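Local coordinates for protein short-chain dehydrogenase/reductase SDR (Vibrio parahaemolyticus, PDB 3GUY) that probably catalyses an NAD(P)-dependent oxidation or reduction, as expected of a Rossmann-fold short-chain dehydrogenase/reductase whose substrate is not established, at residues Thr28-Arg33 with Ser46-Tyr51. The protein carries 2 engineered substitutions. Numbering follows the deposited sequence.
Sequences TYLTGR and SNNVGY
With CG anti to its backbone N (chi1 173°), N48 reaches across to strand 28-32, while T28 puts OG1 in the crowded position between N and carbonyl carbon, facing the amide. The pair marks the entry to the outermost parallel strand, 51-53, of the Rossmann sheet, where the loop after helix 35-42 comes alongside strand 28-32 and leads into strand 51-53. N48 ND2 donates to T28 OG1 at 3.1 Å, in the amide plane; threonine supplies the accepting hydroxyl. ND2 also donates to G50 O at 3.0 Å, while OD1 accepts from G50 N in an Asx turn. Asparagine suits this place because one amide both donates and accepts, holding the turn and the neighbouring strand together. From the same turn, V49 N sits nearly on the C=O axis of T28, 2.9 Å from O, in a nearly straight bond. G50 O takes a second donor, L30 N, on an in-plane lone pair at 3.1 Å; backbone bonding of L30 with R52 carries the parallel pairing on past Y51. The CA-H of Y29 also approaches this oxygen. Y29 CG lies anti to its backbone N (chi1 -165°), so one face of its broad ring covers the G50-Y51 peptide, Y51 N offset toward the rim and V49 O at the edge. At G50 phi 132° a CB would jam against V49 O and strike Y29 CE1, so glycine fits. Apolar L30 suits the buried face under helix 35-42, touching V41; Y51 shares that face, its hydroxyl hydrogen-bonded to S39, and L30 CB packs 4.1 Å from Y51 CB.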
ATOM      1  N   THR D  28     -12.645  -1.022 -33.906  1.00 37.12           N
ATOM      2  CA  THR D  28     -12.292  -2.000 -32.867  1.00 35.88           C
ATOM      3  C   THR D  28     -11.886  -3.389 -33.453  1.00 35.91           C
ATOM      4  O   THR D  28     -12.408  -3.824 -34.497  1.00 36.43           O
ATOM      5  CB  THR D  28     -13.455  -2.212 -31.926  1.00 35.67           C
ATOM      6  OG1 THR D  28     -14.574  -2.765 -32.654  1.00 36.23           O
ATOM      7  CG2 THR D  28     -13.838  -0.905 -31.279  1.00 35.53           C
ATOM      8  N   TYR D  29     -10.921  -4.040 -32.793  1.00 35.12           N
ATOM      9  CA  TYR D  29     -10.570  -5.451 -33.005  1.00 34.07           C
ATOM     10  C   TYR D  29     -10.755  -6.219 -31.691  1.00 33.15           C
ATOM     11  O   TYR D  29     -10.138  -5.891 -30.684  1.00 31.79           O
ATOM     12  CB  TYR D  29      -9.128  -5.559 -33.467  1.00 34.66           C
ATOM     13  CG  TYR D  29      -8.797  -6.923 -34.050  1.00 37.25           C
ATOM     14  CD1 TYR D  29      -8.990  -7.191 -35.427  1.00 37.74           C
ATOM     15  CD2 TYR D  29      -8.323  -7.942 -33.243  1.00 36.08           C
ATOM     16  CE1 TYR D  29      -8.692  -8.432 -35.963  1.00 37.11           C
ATOM     17  CE2 TYR D  29      -8.012  -9.193 -33.777  1.00 38.99           C
ATOM     18  CZ  TYR D  29      -8.196  -9.433 -35.137  1.00 39.37           C
ATOM     19  OH  TYR D  29      -7.885 -10.684 -35.629  1.00 39.41           O
ATOM     20  N   LEU D  30     -11.656  -7.193 -31.690  1.00 32.42           N
ATOM     21  CA  LEU D  30     -12.074  -7.863 -30.483  1.00 32.14           C
ATOM     22  C   LEU D  30     -11.494  -9.284 -30.336  1.00 33.56           C
ATOM     23  O   LEU D  30     -11.464 -10.080 -31.298  1.00 33.14           O
ATOM     24  CB  LEU D  30     -13.587  -7.931 -30.400  1.00 31.84           C
ATOM     25  CG  LEU D  30     -14.374  -6.618 -30.552  1.00 32.23           C
ATOM     26  CD1 LEU D  30     -15.724  -6.808 -29.923  1.00 30.86           C
ATOM     27  CD2 LEU D  30     -13.709  -5.390 -29.970  1.00 30.69           C
ATOM     28  N   THR D  31     -11.025  -9.602 -29.123  1.00 32.31           N
ATOM     29  CA  THR D  31     -10.543 -10.944 -28.861  1.00 32.04           C
ATOM     30  C   THR D  31     -11.222 -11.489 -27.594  1.00 31.84           C
ATOM     31  O   THR D  31     -11.668 -10.739 -26.708  1.00 31.61           O
ATOM     32  CB  THR D  31      -8.985 -11.040 -28.829  1.00 31.69           C
ATOM     33  OG1 THR D  31      -8.602 -12.419 -28.949  1.00 30.91           O
ATOM     34  CG2 THR D  31      -8.402 -10.477 -27.523  1.00 30.89           C
ATOM     35  N   GLY D  32     -11.352 -12.800 -27.562  1.00 32.19           N
ATOM     36  CA  GLY D  32     -11.982 -13.534 -26.451  1.00 32.93           C
ATOM     37  C   GLY D  32     -11.714 -14.999 -26.702  1.00 34.28           C
ATOM     38  O   GLY D  32     -11.016 -15.350 -27.672  1.00 32.82           O
ATOM     39  N   ARG D  33     -12.277 -15.872 -25.868  1.00 36.41           N
ATOM     40  CA  ARG D  33     -12.002 -17.306 -26.034  1.00 37.79           C
ATOM     41  C   ARG D  33     -12.957 -17.947 -27.035  1.00 37.51           C
ATOM     42  O   ARG D  33     -12.552 -18.861 -27.744  1.00 38.23           O
ATOM     43  CB  ARG D  33     -11.907 -18.052 -24.689  1.00 38.75           C
ATOM     44  CG  ARG D  33     -10.499 -17.838 -23.998  1.00 43.32           C
ATOM     45  CD  ARG D  33     -10.066 -18.962 -23.020  1.00 48.16           C
ATOM     46  NE  ARG D  33     -11.181 -19.559 -22.260  1.00 52.77           N
ATOM     47  CZ  ARG D  33     -11.797 -18.998 -21.214  1.00 55.40           C
ATOM     48  NH1 ARG D  33     -11.445 -17.797 -20.777  1.00 57.06           N
ATOM     49  NH2 ARG D  33     -12.790 -19.638 -20.597  1.00 57.51           N
ATOM     50  N   SER D  46     -20.778  -1.545 -36.057  1.00 43.96           N
ATOM     51  CA  SER D  46     -20.798  -1.107 -37.450  1.00 43.55           C
ATOM     52  C   SER D  46     -19.424  -0.635 -37.976  1.00 42.19           C
ATOM     53  O   SER D  46     -19.259  -0.482 -39.182  1.00 42.30           O
ATOM     54  CB  SER D  46     -21.804   0.030 -37.608  1.00 43.64           C
ATOM     55  OG  SER D  46     -21.098   1.260 -37.739  1.00 45.99           O
ATOM     56  N   ASN D  47     -18.463  -0.370 -37.086  1.00 40.74           N
ATOM     57  CA  ASN D  47     -17.083   0.033 -37.480  1.00 39.61           C
ATOM     58  C   ASN D  47     -16.000  -0.988 -37.088  1.00 38.95           C
ATOM     59  O   ASN D  47     -14.795  -0.745 -37.235  1.00 37.90           O
ATOM     60  CB  ASN D  47     -16.789   1.393 -36.883  1.00 39.30           C
ATOM     61  CG  ASN D  47     -17.920   2.363 -37.163  1.00 40.18           C
ATOM     62  OD1 ASN D  47     -18.303   2.537 -38.328  1.00 38.68           O
ATOM     63  ND2 ASN D  47     -18.519   2.917 -36.117  1.00 35.84           N
ATOM     64  N   ASN D  48     -16.448  -2.147 -36.626  1.00 38.64           N
ATOM     65  CA  ASN D  48     -15.530  -3.210 -36.241  1.00 38.41           C
ATOM     66  C   ASN D  48     -14.733  -3.764 -37.429  1.00 39.19           C
ATOM     67  O   ASN D  48     -15.283  -3.993 -38.522  1.00 39.35           O
ATOM     68  CB  ASN D  48     -16.280  -4.335 -35.513  1.00 38.16           C
ATOM     69  CG  ASN D  48     -15.393  -5.529 -35.248  1.00 38.89           C
ATOM     70  OD1 ASN D  48     -15.359  -6.450 -36.066  1.00 35.49           O
ATOM     71  ND2 ASN D  48     -14.579  -5.471 -34.156  1.00 33.93           N
ATOM     72  N   VAL D  49     -13.440  -4.001 -37.197  1.00 38.69           N
ATOM     73  CA  VAL D  49     -12.528  -4.437 -38.253  1.00 38.57           C
ATOM     74  C   VAL D  49     -11.957  -5.823 -37.953  1.00 37.67           C
ATOM     75  O   VAL D  49     -10.862  -6.148 -38.371  1.00 38.33           O
ATOM     76  CB  VAL D  49     -11.373  -3.432 -38.454  1.00 38.60           C
ATOM     77  CG1 VAL D  49     -11.926  -2.074 -38.954  1.00 40.16           C
ATOM     78  CG2 VAL D  49     -10.585  -3.265 -37.171  1.00 39.67           C
ATOM     79  N   GLY D  50     -12.705  -6.640 -37.231  1.00 37.05           N
ATOM     80  CA  GLY D  50     -12.262  -7.997 -36.979  1.00 36.47           C
ATOM     81  C   GLY D  50     -12.360  -8.400 -35.528  1.00 35.78           C
ATOM     82  O   GLY D  50     -12.565  -7.579 -34.630  1.00 34.19           O
ATOM     83  N   TYR D  51     -12.288  -9.703 -35.351  1.00 35.86           N
ATOM     84  CA  TYR D  51     -12.262 -10.358 -34.068  1.00 36.26           C
ATOM     85  C   TYR D  51     -11.531 -11.680 -34.260  1.00 36.23           C
ATOM     86  O   TYR D  51     -11.526 -12.251 -35.378  1.00 36.53           O
ATOM     87  CB  TYR D  51     -13.667 -10.617 -33.548  1.00 36.68           C
ATOM     88  CG  TYR D  51     -14.574 -11.473 -34.433  1.00 40.34           C
ATOM     89  CD1 TYR D  51     -14.627 -12.853 -34.272  1.00 44.42           C
ATOM     90  CD2 TYR D  51     -15.418 -10.893 -35.397  1.00 42.73           C
ATOM     91  CE1 TYR D  51     -15.473 -13.650 -35.059  1.00 46.54           C
ATOM     92  CE2 TYR D  51     -16.275 -11.683 -36.202  1.00 45.87           C
ATOM     93  CZ  TYR D  51     -16.296 -13.060 -36.018  1.00 47.61           C
ATOM     94  OH  TYR D  51     -17.122 -13.863 -36.771  1.00 50.57           O
TER